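Local coordinates for protein ribulose bisphosphate carboxylase (Hyperthermus butylicus DSM 5456, PDB 6HUN) that probably catalyses the magnesium-dependent carboxylation of ribulose 1,5-bisphosphate to two molecules of 3-phosphoglycerate, as a form III Rubisco thought to act in archaeal AMP degradation, at residues Arg169-Thr174 with Gly198-Lys203; Pro375-Ala380 with Asp399-Val404; Glu222-Ile227 with Lys238-Asn243; Gly387-Val392 with Gln424-Ala429; Ala191-Ile196 with Gly414-Ala419. All coordinates share one frame; numbering follows the deposited sequence.

Contact 1: Arg169-Thr174 with Gly198-Lys203; sequences RPILAT and GIDLVK
R169 starts with CG in the crowded position between its backbone N and carbonyl carbon (chi1 66°) and then runs extended to NE, while D200 sets CG beside its own N; the two tips therefore meet head on. They do so where strands 171-174 and 201-203, the first two parallel strands of the Rubisco TIM barrel, come together in a beta-alpha-beta unit. The guanidinium grips the carboxylate end-on with two nearly straight bonds, NH2 to D200 OD1 at 2.9 Å and NH1 to D200 OD2 at 3.0 Å, both on syn lone pairs, the planes only 19° apart. NH1 also bonds P170 O. The anti lone pair of OD2 takes the backbone N of L172 at 2.8 Å, so this buried carboxylate is well satisfied and probably stays ionised. An alanine in place of R169 would probably cost D200 its ion pair and leave OD2 held by L172 N alone among these bonds. Beyond, L172 O accepts from both D200 N and L201 N, and T174 N bonds L201 O. On the side of A173 and L201, I171 CG2 touches L201 CD1; near T174, I199 CG1 and CG2 pack against its OG1, a buried hydroxyl with no polar partner. K203, predicted to carry the metal-binding carbamate but unmodified here, hydrogen-bonds Q403 OE1 through NZ, near a bound calcium, while its backbone N bonds T174 O at 3.0 Å.

Contact 2: Pro375-Ala380 with Asp399-Val404; sequences PVFPVA and DIIMQV
Strands 377-380 and 401-403 are the seventh and eighth strands of the TIM barrel, parallel neighbours joined by a beta-alpha-beta crossover through helix 389-396. F377 carries the side-chain contact from an unusual first torsion, chi1 -102°, away from the staggered positions. Its side chain and that of I401 cross at about a right angle: I401 CG1, set beside its own backbone N (chi1 -60°), lies over a face at 4.2 Å from the ring centroid, a CH-pi contact, and CD1 reaches back to F377 CB at 3.7 Å. The ring edge, meanwhile, abuts the D399-I400 peptide, with CE1 3.6 Å from I400 N. An alanine at F377 would probably cost I401 its aromatic cover and leave the peptide edge poorly packed. Farther along, V379 has CG1 anti to its backbone N, which turns CG2 onto I401 CB. D399 OD1 forms a salt bridge with R161 of helix 156-164. Q403, a predicted substrate-binding residue, is extended, with CG anti to its N (chi1 -167°), and its OE1 has K203 as partner. Three nearly straight backbone bonds fix the register: I401 N to P378 O, A380 N to I401 O, and finally Q403 N to A380 O at 2.8 Å.

Contact 3: Glu222-Ile227 with Lys238-Asn243; sequences EVMKAI and KGYLAN
A helix laid against its own following strand closes the second half of a beta-alpha-beta unit of the TIM barrel: helix 216-234 follows strand 201-203 in the chain and packs back on strand 239-243, running almost antiparallel to it (160° between the short axes). No hydrogen bond crosses the interface; Y240 is its centre. The tyrosine has CG anti to its backbone N (chi1 177°), which carries the ring out toward the helix. V223, with CG1 likewise anti to its N, drops that methyl on the ring face 3.7 Å from the centroid, a CH-pi contact offset toward the CG-CD2 side, while CG2 sits farther along, near CE2 and CZ. The opposite face is covered by A242 CB, two residues farther along, so the ring is sandwiched and its rotation restricted. One turn later on the helix, I227 sets CG1 beside its backbone N and sends CD1 across the base of the tyrosine, 3.7 Å from Y240 CB and 3.6 Å from G239 C. Its other branch, CG2, lies over K238 at 4.1 Å from the carbonyl O. M224 adds a looser touch, SD to Y240 CB at 4.4 Å. At the polar tip, Y240 OH is bonded to R219 and to D204, the residue before the predicted metal ligand D205. The end of K238 leads away from the helix, NZ reaching the carbonyls of L195 and I199. Around this core, V202 of strand 201-203 and Y187 of helix 184-196 both touch V223 and Y240, whereas Y261 and N263 flank M224 ahead of strand 265-269.

Contact 4: Gly387-Val392 with Gln424-Ala429; sequences GTLPEV and QAVEAA
Two outer helices of the TIM-barrel domain meet here: 389-396, which links the seventh and eighth barrel strands, and 415-431, which follows the eighth. The contact is wholly apolar, small (205 Å² buried in all) and without a hydrogen bond between the segments; the helices meet through van der Waals packing.

The first group is branched side chain against branched side chain. L389 places CG beside its backbone N (chi1 -66°) and its second torsion is extended, directing CD1 at the neighbouring helix. There it meets V426, whose CG1 is anti to its backbone N (chi1 169°) so that CG2 is the methyl facing L389; the two side chains cross obliquely, CD1 to CG2 at 3.9 Å. The same CD1 also lies 4.3 Å from A425 CB, so one leucine methyl lies near two successive residues of the other helix. L389 is at the same time the inward member of the pair, touching L384 of a loop and M402 of strand 401-403, and it thereby joins the helix layer to the barrel wall.

The second group is proline against alanine. A425 and A429, one turn apart, leave little bulk on that side of helix 415-431, and the proline ring comes in against A429 CB and the carbonyl O of A425, bringing the CA atoms of P390 and A429 to 5.1 Å. P390 CG lies 4.1 Å from that A425 O, a van der Waals approach. L435 of helix 435-438 covers P390 and A428 as well. Between P390 and A429 the nearest atoms are P390 CA and A429 CB, 4.0 Å apart.

Contact 5: Ala191-Ile196 with Gly414-Ala419; sequences AYEILI and GPEAGA
At the first shell lie E193 and E416, two acidic side chains alongside each other between two outer helices of the TIM barrel. Helix 184-196 follows the first barrel strand and helix 415-431 follows the eighth, so the two meet where the ring of helices closes, at -31° with their short axes 7.5 Å apart. E193 OE2 and E416 OE1 are only 3.1 Å apart. Both are acceptors, so two full negative charges would repel; such closeness would tend to raise the pKa of one of the acids. The carboxylate planes are turned 68° against each other.

What brings the acids together is their torsions and the carbon packing beneath. Each has CG beside its backbone N, but E193 is extended beyond it while E416 bends at chi2 (89°), folding its carboxylate back to the neighbour. P415, in the first turn of its helix, presses CG on E193 CB at 3.7 Å. On the other flank, I196 holds CG2 in the crowded position between its backbone N and carbonyl carbon, and that methyl runs beside the glutamate stem, 3.6 Å from E416 CG.

Farther out, S75 of the second subunit packs on both E193 and P415, so the other chain of the dimer also covers this spot. Y192 turns instead to helix 216-234, its OH bonded to E233. Inward, the small A419 lets the helices approach: its CB lies 3.8 Å from the carbonyl O of I194.

All five contacts belong to the catalytic TIM barrel. Contacts 1 and 2, centres 10 Å apart, pair strands one with two and seven with eight; backbone bonds from I171 and A173 to M402 and to V404, just past the end of strand eight, join strands one and eight and so close the barrel. Contact 3, about 12 Å from contact 1 between centres, extends the sheet to strand three and adds a helix. Contacts 4 and 5, centres 18 Å apart, share helix 415-431 in the outer layer. Along the chain, contact 5 crosses contact 1, encloses contacts 2 and 3, and crosses contact 4. The first and last elements of the barrel thus lock together next to the predicted active site.

Contact 1: Arg169-Thr174 with Gly198-Lys203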
# COMPACT_ATOMS: atom_id res chain seq x y z
N ARG A 169 -12.82 0.02 -32.09
CA ARG A 169 -11.69 0.93 -31.96
C ARG A 169 -11.23 1.04 -30.51
O ARG A 169 -11.96 0.65 -29.60
CB ARG A 169 -12.05 2.30 -32.51
CG ARG A 169 -13.11 3.04 -31.74
CD ARG A 169 -13.11 4.48 -32.13
NE ARG A 169 -14.28 5.20 -31.67
CZ ARG A 169 -14.37 5.76 -30.47
NH1 ARG A 169 -13.36 5.66 -29.60
NH2 ARG A 169 -15.48 6.42 -30.13
N PRO A 170 -10.02 1.56 -30.28
CA PRO A 170 -9.63 1.90 -28.90
C PRO A 170 -10.52 2.98 -28.32
O PRO A 170 -11.02 3.87 -29.03
CB PRO A 170 -8.18 2.41 -29.05
CG PRO A 170 -7.71 1.97 -30.38
CD PRO A 170 -8.92 1.80 -31.26
N ILE A 171 -10.69 2.95 -27.01
CA ILE A 171 -11.45 4.00 -26.36
C ILE A 171 -10.49 5.12 -25.95
O ILE A 171 -9.35 4.86 -25.56
CB ILE A 171 -12.20 3.38 -25.16
CG1 ILE A 171 -13.27 2.41 -25.68
CG2 ILE A 171 -12.75 4.46 -24.21
CD1 ILE A 171 -13.97 1.66 -24.56
N LEU A 172 -10.97 6.36 -25.98
CA LEU A 172 -10.14 7.53 -25.69
C LEU A 172 -10.56 8.21 -24.38
O LEU A 172 -11.75 8.40 -24.12
CB LEU A 172 -10.24 8.54 -26.82
CG LEU A 172 -9.90 7.84 -28.16
CD1 LEU A 172 -10.36 8.70 -29.34
CD2 LEU A 172 -8.43 7.49 -28.24
N ALA A 173 -9.56 8.63 -23.60
CA ALA A 173 -9.78 9.33 -22.33
C ALA A 173 -8.88 10.56 -22.24
O ALA A 173 -7.79 10.57 -22.81
CB ALA A 173 -9.51 8.38 -21.16
N THR A 174 -9.34 11.60 -21.54
CA THR A 174 -8.55 12.81 -21.31
C THR A 174 -8.72 13.29 -19.87
O THR A 174 -9.85 13.43 -19.42
CB THR A 174 -8.97 13.96 -22.23
OG1 THR A 174 -8.61 13.62 -23.57
CG2 THR A 174 -8.24 15.27 -21.85
N GLY A 198 -15.21 14.36 -29.49
CA GLY A 198 -14.92 12.97 -29.81
C GLY A 198 -14.25 12.13 -28.72
O GLY A 198 -14.06 10.92 -28.88
N ILE A 199 -13.84 12.74 -27.62
CA ILE A 199 -13.29 11.91 -26.55
C ILE A 199 -14.45 11.20 -25.85
O ILE A 199 -15.58 11.70 -25.82
CB ILE A 199 -12.41 12.74 -25.59
CG1 ILE A 199 -11.19 13.28 -26.33
CG2 ILE A 199 -11.96 11.91 -24.34
CD1 ILE A 199 -10.56 12.30 -27.27
N ASP A 200 -14.20 9.97 -25.40
CA ASP A 200 -15.25 9.09 -24.87
C ASP A 200 -15.38 9.25 -23.36
O ASP A 200 -16.50 9.19 -22.84
CB ASP A 200 -14.95 7.63 -25.20
CG ASP A 200 -14.63 7.42 -26.67
OD1 ASP A 200 -15.51 7.71 -27.55
OD2 ASP A 200 -13.49 6.97 -26.94
N LEU A 201 -14.28 9.46 -22.67
CA LEU A 201 -14.24 9.48 -21.20
C LEU A 201 -13.47 10.70 -20.74
O LEU A 201 -12.37 10.97 -21.24
CB LEU A 201 -13.59 8.23 -20.62
CG LEU A 201 -14.25 6.91 -20.97
CD1 LEU A 201 -13.26 5.82 -20.66
CD2 LEU A 201 -15.52 6.69 -20.15
N VAL A 202 -14.05 11.46 -19.80
CA VAL A 202 -13.30 12.50 -19.11
C VAL A 202 -12.84 11.90 -17.78
O VAL A 202 -13.56 11.11 -17.17
CB VAL A 202 -14.14 13.79 -18.93
CG1 VAL A 202 -15.49 13.46 -18.41
CG2 VAL A 202 -13.42 14.79 -18.02
N LYS A 203 -11.62 12.16 -17.41
CA LYS A 203 -11.01 11.44 -16.29
C LYS A 203 -10.50 12.42 -15.26
O LYS A 203 -9.73 13.33 -15.58
CB LYS A 203 -9.87 10.56 -16.79
CG LYS A 203 -9.15 9.64 -15.78
CD LYS A 203 -8.03 8.97 -16.61
CE LYS A 203 -7.21 7.99 -15.81
NZ LYS A 203 -5.78 8.41 -15.59

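Contact 2: Pro375-Ala380 with Asp399-Val404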
# COMPACT_ATOMS: atom_id res chain seq x y z
N PRO A 375 -11.41 -10.22 -18.86
CA PRO A 375 -10.23 -9.41 -19.21
C PRO A 375 -10.39 -7.94 -18.84
O PRO A 375 -11.49 -7.39 -18.76
CB PRO A 375 -10.11 -9.58 -20.72
CG PRO A 375 -11.49 -9.88 -21.17
CD PRO A 375 -12.18 -10.66 -20.05
N VAL A 376 -9.26 -7.29 -18.67
CA VAL A 376 -9.15 -5.90 -18.22
C VAL A 376 -8.71 -5.05 -19.42
O VAL A 376 -7.85 -5.48 -20.17
CB VAL A 376 -8.10 -5.82 -17.08
CG1 VAL A 376 -7.77 -4.38 -16.79
CG2 VAL A 376 -8.72 -6.55 -15.83
N PHE A 377 -9.19 -3.79 -19.52
CA PHE A 377 -8.65 -2.82 -20.52
C PHE A 377 -7.30 -2.28 -20.07
O PHE A 377 -7.23 -1.56 -19.07
CB PHE A 377 -9.60 -1.63 -20.67
CG PHE A 377 -10.46 -1.66 -21.90
CD1 PHE A 377 -9.90 -1.74 -23.21
CD2 PHE A 377 -11.84 -1.57 -21.77
CE1 PHE A 377 -10.71 -1.74 -24.36
CE2 PHE A 377 -12.64 -1.60 -22.90
CZ PHE A 377 -12.11 -1.70 -24.18
N PRO A 378 -6.22 -2.52 -20.80
CA PRO A 378 -4.97 -1.83 -20.51
C PRO A 378 -5.15 -0.38 -20.91
O PRO A 378 -5.82 -0.06 -21.91
CB PRO A 378 -3.94 -2.51 -21.43
CG PRO A 378 -4.60 -3.70 -21.96
CD PRO A 378 -6.10 -3.50 -21.90
N VAL A 379 -4.54 0.50 -20.13
CA VAL A 379 -4.56 1.93 -20.41
C VAL A 379 -3.16 2.35 -20.85
O VAL A 379 -2.17 2.05 -20.18
CB VAL A 379 -5.02 2.70 -19.17
CG1 VAL A 379 -4.87 4.21 -19.40
CG2 VAL A 379 -6.45 2.23 -18.80
N ALA A 380 -3.09 3.02 -22.00
CA ALA A 380 -1.82 3.54 -22.50
C ALA A 380 -1.79 5.05 -22.33
O ALA A 380 -2.80 5.74 -22.51
CB ALA A 380 -1.64 3.17 -23.97
N ASP A 399 -7.71 -3.28 -28.32
CA ASP A 399 -8.43 -3.34 -27.04
C ASP A 399 -7.62 -2.64 -25.95
O ASP A 399 -7.03 -3.26 -25.05
CB ASP A 399 -8.75 -4.79 -26.68
CG ASP A 399 -9.98 -5.31 -27.40
OD1 ASP A 399 -10.75 -4.50 -27.97
OD2 ASP A 399 -10.17 -6.55 -27.40
N ILE A 400 -7.60 -1.30 -26.04
CA ILE A 400 -6.90 -0.43 -25.10
C ILE A 400 -7.73 0.82 -24.88
O ILE A 400 -8.53 1.21 -25.73
CB ILE A 400 -5.49 -0.00 -25.59
CG1 ILE A 400 -5.61 0.81 -26.90
CG2 ILE A 400 -4.63 -1.21 -25.82
CD1 ILE A 400 -4.25 1.24 -27.48
N ILE A 401 -7.43 1.51 -23.79
CA ILE A 401 -7.85 2.88 -23.58
C ILE A 401 -6.61 3.75 -23.74
O ILE A 401 -5.57 3.48 -23.12
CB ILE A 401 -8.48 3.06 -22.19
CG1 ILE A 401 -9.71 2.16 -22.06
CG2 ILE A 401 -8.80 4.55 -21.98
CD1 ILE A 401 -10.11 1.99 -20.56
N MET A 402 -6.66 4.74 -24.64
CA MET A 402 -5.56 5.69 -24.75
C MET A 402 -5.89 6.98 -24.04
O MET A 402 -6.95 7.58 -24.26
CB MET A 402 -5.24 5.97 -26.23
CG MET A 402 -5.50 4.77 -27.06
SD MET A 402 -4.84 4.93 -28.81
CE MET A 402 -3.14 4.88 -28.40
N GLN A 403 -4.99 7.42 -23.19
CA GLN A 403 -5.15 8.71 -22.57
C GLN A 403 -4.42 9.74 -23.42
O GLN A 403 -3.21 9.62 -23.66
CB GLN A 403 -4.62 8.64 -21.14
CG GLN A 403 -4.99 9.79 -20.31
CD GLN A 403 -4.48 9.56 -18.91
OE1 GLN A 403 -4.75 8.52 -18.34
NE2 GLN A 403 -3.68 10.49 -18.38
N VAL A 404 -5.15 10.72 -23.92
CA VAL A 404 -4.59 11.54 -24.98
C VAL A 404 -4.76 13.00 -24.62
O VAL A 404 -5.11 13.82 -25.49
CB VAL A 404 -5.21 11.25 -26.38
CG1 VAL A 404 -4.77 9.91 -26.91
CG2 VAL A 404 -6.76 11.37 -26.38

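Contact 3: Glu222-Ile227 with Lys238-Asn243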
# COMPACT_ATOMS: atom_id res chain seq x y z
N GLU A 222 -21.84 19.11 -12.32
CA GLU A 222 -21.42 19.92 -13.45
C GLU A 222 -20.88 19.06 -14.60
O GLU A 222 -21.06 19.43 -15.78
CB GLU A 222 -20.37 20.93 -13.03
CG GLU A 222 -20.89 22.06 -12.18
CD GLU A 222 -21.94 22.85 -12.90
OE1 GLU A 222 -21.64 23.40 -14.00
OE2 GLU A 222 -23.08 22.90 -12.37
N VAL A 223 -20.22 17.94 -14.30
CA VAL A 223 -19.73 17.09 -15.38
C VAL A 223 -20.86 16.26 -15.99
O VAL A 223 -20.88 16.06 -17.22
CB VAL A 223 -18.58 16.19 -14.88
CG1 VAL A 223 -18.11 15.22 -16.00
CG2 VAL A 223 -17.45 17.06 -14.39
N MET A 224 -21.84 15.83 -15.20
CA MET A 224 -22.89 14.97 -15.74
C MET A 224 -23.85 15.76 -16.62
O MET A 224 -24.44 15.18 -17.55
CB MET A 224 -23.66 14.29 -14.62
CG MET A 224 -22.84 13.26 -13.86
SD MET A 224 -21.92 12.11 -14.93
CE MET A 224 -23.31 11.32 -15.83
N LYS A 225 -24.01 17.05 -16.34
CA LYS A 225 -24.72 17.96 -17.24
C LYS A 225 -23.94 18.14 -18.54
O LYS A 225 -24.52 18.19 -19.63
CB LYS A 225 -24.97 19.29 -16.53
CG LYS A 225 -25.87 20.31 -17.21
CD LYS A 225 -25.83 21.65 -16.46
CE LYS A 225 -25.42 21.48 -14.98
NZ LYS A 225 -25.71 22.72 -14.19
N ALA A 226 -22.60 18.23 -18.45
CA ALA A 226 -21.77 18.34 -19.65
C ALA A 226 -21.85 17.07 -20.50
O ALA A 226 -21.88 17.16 -21.73
CB ALA A 226 -20.31 18.61 -19.31
N ILE A 227 -21.89 15.90 -19.86
CA ILE A 227 -22.02 14.64 -20.58
C ILE A 227 -23.35 14.58 -21.33
O ILE A 227 -23.40 14.20 -22.51
CB ILE A 227 -21.87 13.46 -19.60
CG1 ILE A 227 -20.37 13.19 -19.37
CG2 ILE A 227 -22.54 12.19 -20.06
CD1 ILE A 227 -20.09 12.04 -18.37
N LYS A 238 -21.01 8.76 -23.54
CA LYS A 238 -19.81 9.28 -22.92
C LYS A 238 -19.85 8.88 -21.45
O LYS A 238 -20.91 8.58 -20.92
CB LYS A 238 -19.72 10.81 -22.99
CG LYS A 238 -20.10 11.40 -24.37
CD LYS A 238 -18.85 11.47 -25.21
CE LYS A 238 -19.17 12.05 -26.64
NZ LYS A 238 -17.94 12.33 -27.45
N GLY A 239 -18.71 8.89 -20.81
CA GLY A 239 -18.67 8.52 -19.41
C GLY A 239 -17.66 9.36 -18.66
O GLY A 239 -16.83 10.03 -19.26
N TYR A 240 -17.72 9.30 -17.31
CA TYR A 240 -16.84 10.11 -16.46
C TYR A 240 -16.11 9.17 -15.50
O TYR A 240 -16.76 8.37 -14.82
CB TYR A 240 -17.69 11.13 -15.69
CG TYR A 240 -16.99 12.02 -14.70
CD1 TYR A 240 -15.63 12.30 -14.79
CD2 TYR A 240 -17.69 12.56 -13.62
CE1 TYR A 240 -15.01 13.12 -13.86
CE2 TYR A 240 -17.09 13.38 -12.70
CZ TYR A 240 -15.76 13.66 -12.81
OH TYR A 240 -15.18 14.48 -11.88
N LEU A 241 -14.77 9.23 -15.47
CA LEU A 241 -14.02 8.38 -14.53
C LEU A 241 -13.86 9.26 -13.29
O LEU A 241 -12.88 9.98 -13.13
CB LEU A 241 -12.68 7.88 -15.11
CG LEU A 241 -12.71 7.20 -16.50
CD1 LEU A 241 -11.29 6.90 -17.08
CD2 LEU A 241 -13.59 5.93 -16.48
N ALA A 242 -14.86 9.20 -12.41
CA ALA A 242 -14.94 10.05 -11.23
C ALA A 242 -14.13 9.43 -10.12
O ALA A 242 -14.33 8.27 -9.76
CB ALA A 242 -16.39 10.20 -10.75
N ASN A 243 -13.24 10.23 -9.53
CA ASN A 243 -12.33 9.70 -8.51
C ASN A 243 -13.06 9.63 -7.16
O ASN A 243 -13.35 10.67 -6.55
CB ASN A 243 -11.08 10.56 -8.45
CG ASN A 243 -9.93 9.83 -7.76
OD1 ASN A 243 -10.16 8.95 -6.98
ND2 ASN A 243 -8.68 10.14 -8.13

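Contact 4: Gly387-Val392 with Gln424-Ala429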
# COMPACT_ATOMS: atom_id res chain seq x y z
N GLY A 387 -0.12 11.78 -34.18
CA GLY A 387 0.85 11.12 -35.04
C GLY A 387 1.29 9.75 -34.54
O GLY A 387 1.48 8.83 -35.34
N THR A 388 1.45 9.61 -33.22
CA THR A 388 1.92 8.39 -32.58
C THR A 388 0.84 7.31 -32.43
O THR A 388 1.18 6.17 -32.09
CB THR A 388 2.44 8.67 -31.15
OG1 THR A 388 1.33 8.66 -30.23
CG2 THR A 388 3.13 10.00 -31.03
N LEU A 389 -0.45 7.65 -32.60
CA LEU A 389 -1.50 6.72 -32.14
C LEU A 389 -1.51 5.43 -32.94
O LEU A 389 -1.59 4.35 -32.35
CB LEU A 389 -2.87 7.39 -32.18
CG LEU A 389 -3.09 8.57 -31.23
CD1 LEU A 389 -4.57 8.92 -31.21
CD2 LEU A 389 -2.59 8.27 -29.78
N PRO A 390 -1.37 5.48 -34.28
CA PRO A 390 -1.40 4.22 -35.04
C PRO A 390 -0.36 3.21 -34.59
O PRO A 390 -0.67 2.02 -34.52
CB PRO A 390 -1.16 4.69 -36.50
CG PRO A 390 -1.76 5.99 -36.53
CD PRO A 390 -1.47 6.63 -35.19
N GLU A 391 0.85 3.66 -34.26
CA GLU A 391 1.89 2.71 -33.86
C GLU A 391 1.56 2.07 -32.52
O GLU A 391 1.78 0.87 -32.33
CB GLU A 391 3.25 3.39 -33.79
CG GLU A 391 4.20 3.03 -34.91
CD GLU A 391 4.63 1.57 -34.94
OE1 GLU A 391 3.98 0.75 -35.64
OE2 GLU A 391 5.66 1.25 -34.30
N VAL A 392 1.01 2.85 -31.58
CA VAL A 392 0.61 2.27 -30.29
C VAL A 392 -0.47 1.23 -30.49
O VAL A 392 -0.42 0.13 -29.93
CB VAL A 392 0.16 3.38 -29.32
CG1 VAL A 392 -0.44 2.77 -28.10
CG2 VAL A 392 1.38 4.24 -28.96
N GLN A 424 -9.72 11.18 -35.79
CA GLN A 424 -9.36 10.93 -37.18
C GLN A 424 -8.09 10.09 -37.26
O GLN A 424 -8.00 9.18 -38.09
CB GLN A 424 -9.19 12.25 -37.92
CG GLN A 424 -10.46 13.03 -37.99
CD GLN A 424 -10.22 14.46 -38.37
OE1 GLN A 424 -9.09 14.96 -38.35
NE2 GLN A 424 -11.30 15.14 -38.77
N ALA A 425 -7.13 10.36 -36.36
CA ALA A 425 -5.92 9.55 -36.32
C ALA A 425 -6.26 8.09 -36.02
O ALA A 425 -5.72 7.19 -36.67
CB ALA A 425 -4.95 10.11 -35.28
N VAL A 426 -7.16 7.85 -35.06
CA VAL A 426 -7.61 6.48 -34.78
C VAL A 426 -8.33 5.88 -35.97
O VAL A 426 -8.20 4.68 -36.24
CB VAL A 426 -8.50 6.48 -33.53
CG1 VAL A 426 -9.23 5.13 -33.33
CG2 VAL A 426 -7.61 6.76 -32.34
N GLU A 427 -9.13 6.70 -36.66
CA GLU A 427 -9.86 6.28 -37.86
C GLU A 427 -8.91 5.81 -38.95
O GLU A 427 -9.12 4.76 -39.56
CB GLU A 427 -10.73 7.43 -38.35
CG GLU A 427 -11.90 6.98 -39.23
CD GLU A 427 -12.92 6.17 -38.43
OE1 GLU A 427 -13.96 6.74 -38.04
OE2 GLU A 427 -12.68 4.97 -38.20
N ALA A 428 -7.82 6.55 -39.17
CA ALA A 428 -6.82 6.11 -40.15
C ALA A 428 -6.25 4.74 -39.78
O ALA A 428 -6.11 3.87 -40.65
CB ALA A 428 -5.72 7.16 -40.26
N ALA A 429 -5.98 4.52 -38.50
CA ALA A 429 -5.43 3.23 -38.07
C ALA A 429 -6.43 2.10 -38.26
O ALA A 429 -6.06 1.01 -38.72
CB ALA A 429 -4.99 3.31 -36.60

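Contact 5: Ala191-Ile196 with Gly414-Ala419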
# COMPACT_ATOMS: atom_id res chain seq x y z
N ALA A 191 -14.91 19.94 -19.40
CA ALA A 191 -15.31 18.60 -19.81
C ALA A 191 -16.14 18.64 -21.09
O ALA A 191 -16.02 17.76 -21.94
CB ALA A 191 -16.12 17.93 -18.72
N TYR A 192 -17.07 19.59 -21.17
CA TYR A 192 -17.89 19.71 -22.37
C TYR A 192 -17.04 19.74 -23.64
O TYR A 192 -17.28 18.99 -24.58
CB TYR A 192 -18.73 20.97 -22.28
CG TYR A 192 -19.55 21.20 -23.54
CD1 TYR A 192 -20.55 20.31 -23.90
CD2 TYR A 192 -19.30 22.29 -24.35
CE1 TYR A 192 -21.32 20.53 -25.05
CE2 TYR A 192 -20.06 22.51 -25.51
CZ TYR A 192 -21.06 21.61 -25.85
OH TYR A 192 -21.83 21.79 -27.00
N GLU A 193 -16.05 20.63 -23.68
CA GLU A 193 -15.26 20.76 -24.91
C GLU A 193 -14.55 19.45 -25.26
O GLU A 193 -14.47 19.08 -26.44
CB GLU A 193 -14.24 21.88 -24.75
CG GLU A 193 -14.77 23.04 -23.96
CD GLU A 193 -14.07 24.34 -24.29
OE1 GLU A 193 -13.06 24.65 -23.62
OE2 GLU A 193 -14.55 25.05 -25.21
N ILE A 194 -14.03 18.76 -24.23
CA ILE A 194 -13.37 17.47 -24.42
C ILE A 194 -14.33 16.47 -25.08
O ILE A 194 -14.04 15.92 -26.14
CB ILE A 194 -12.82 16.96 -23.07
CG1 ILE A 194 -11.58 17.77 -22.65
CG2 ILE A 194 -12.47 15.46 -23.10
CD1 ILE A 194 -11.29 17.77 -21.16
N LEU A 195 -15.49 16.23 -24.46
CA LEU A 195 -16.41 15.21 -24.99
C LEU A 195 -16.98 15.61 -26.34
O LEU A 195 -17.06 14.76 -27.25
CB LEU A 195 -17.54 14.98 -24.01
CG LEU A 195 -17.08 14.60 -22.59
CD1 LEU A 195 -18.32 14.35 -21.80
CD2 LEU A 195 -16.22 13.37 -22.62
N ILE A 196 -17.41 16.86 -26.48
CA ILE A 196 -18.07 17.33 -27.70
C ILE A 196 -17.25 17.05 -28.96
O ILE A 196 -17.81 16.83 -30.04
CB ILE A 196 -18.42 18.83 -27.58
CG1 ILE A 196 -19.62 19.16 -28.44
CG2 ILE A 196 -17.23 19.73 -27.97
CD1 ILE A 196 -20.91 18.61 -27.89
N GLY A 414 -8.05 24.49 -30.57
CA GLY A 414 -8.88 24.26 -29.43
C GLY A 414 -9.17 22.78 -29.22
O GLY A 414 -8.92 21.94 -30.09
N PRO A 415 -9.71 22.45 -28.05
CA PRO A 415 -9.80 21.02 -27.68
C PRO A 415 -10.81 20.24 -28.50
O PRO A 415 -10.56 19.07 -28.82
CB PRO A 415 -10.17 21.06 -26.19
CG PRO A 415 -10.76 22.43 -25.98
CD PRO A 415 -10.05 23.34 -26.93
N GLU A 416 -11.95 20.84 -28.85
CA GLU A 416 -12.91 20.19 -29.73
C GLU A 416 -12.22 19.66 -30.98
O GLU A 416 -12.25 18.46 -31.27
CB GLU A 416 -14.02 21.17 -30.08
CG GLU A 416 -14.54 21.96 -28.87
CD GLU A 416 -13.76 23.26 -28.62
OE1 GLU A 416 -14.38 24.26 -28.18
OE2 GLU A 416 -12.53 23.28 -28.84
N ALA A 417 -11.54 20.55 -31.71
CA ALA A 417 -10.73 20.12 -32.86
C ALA A 417 -9.65 19.13 -32.44
O ALA A 417 -9.36 18.18 -33.18
CB ALA A 417 -10.12 21.34 -33.55
N GLY A 418 -9.05 19.32 -31.26
CA GLY A 418 -8.06 18.36 -30.78
C GLY A 418 -8.62 16.96 -30.60
O GLY A 418 -7.98 15.98 -30.98
N ALA A 419 -9.80 16.83 -30.01
CA ALA A 419 -10.42 15.51 -29.91
C ALA A 419 -10.75 14.96 -31.30
O ALA A 419 -10.62 13.76 -31.55
CB ALA A 419 -11.66 15.58 -29.03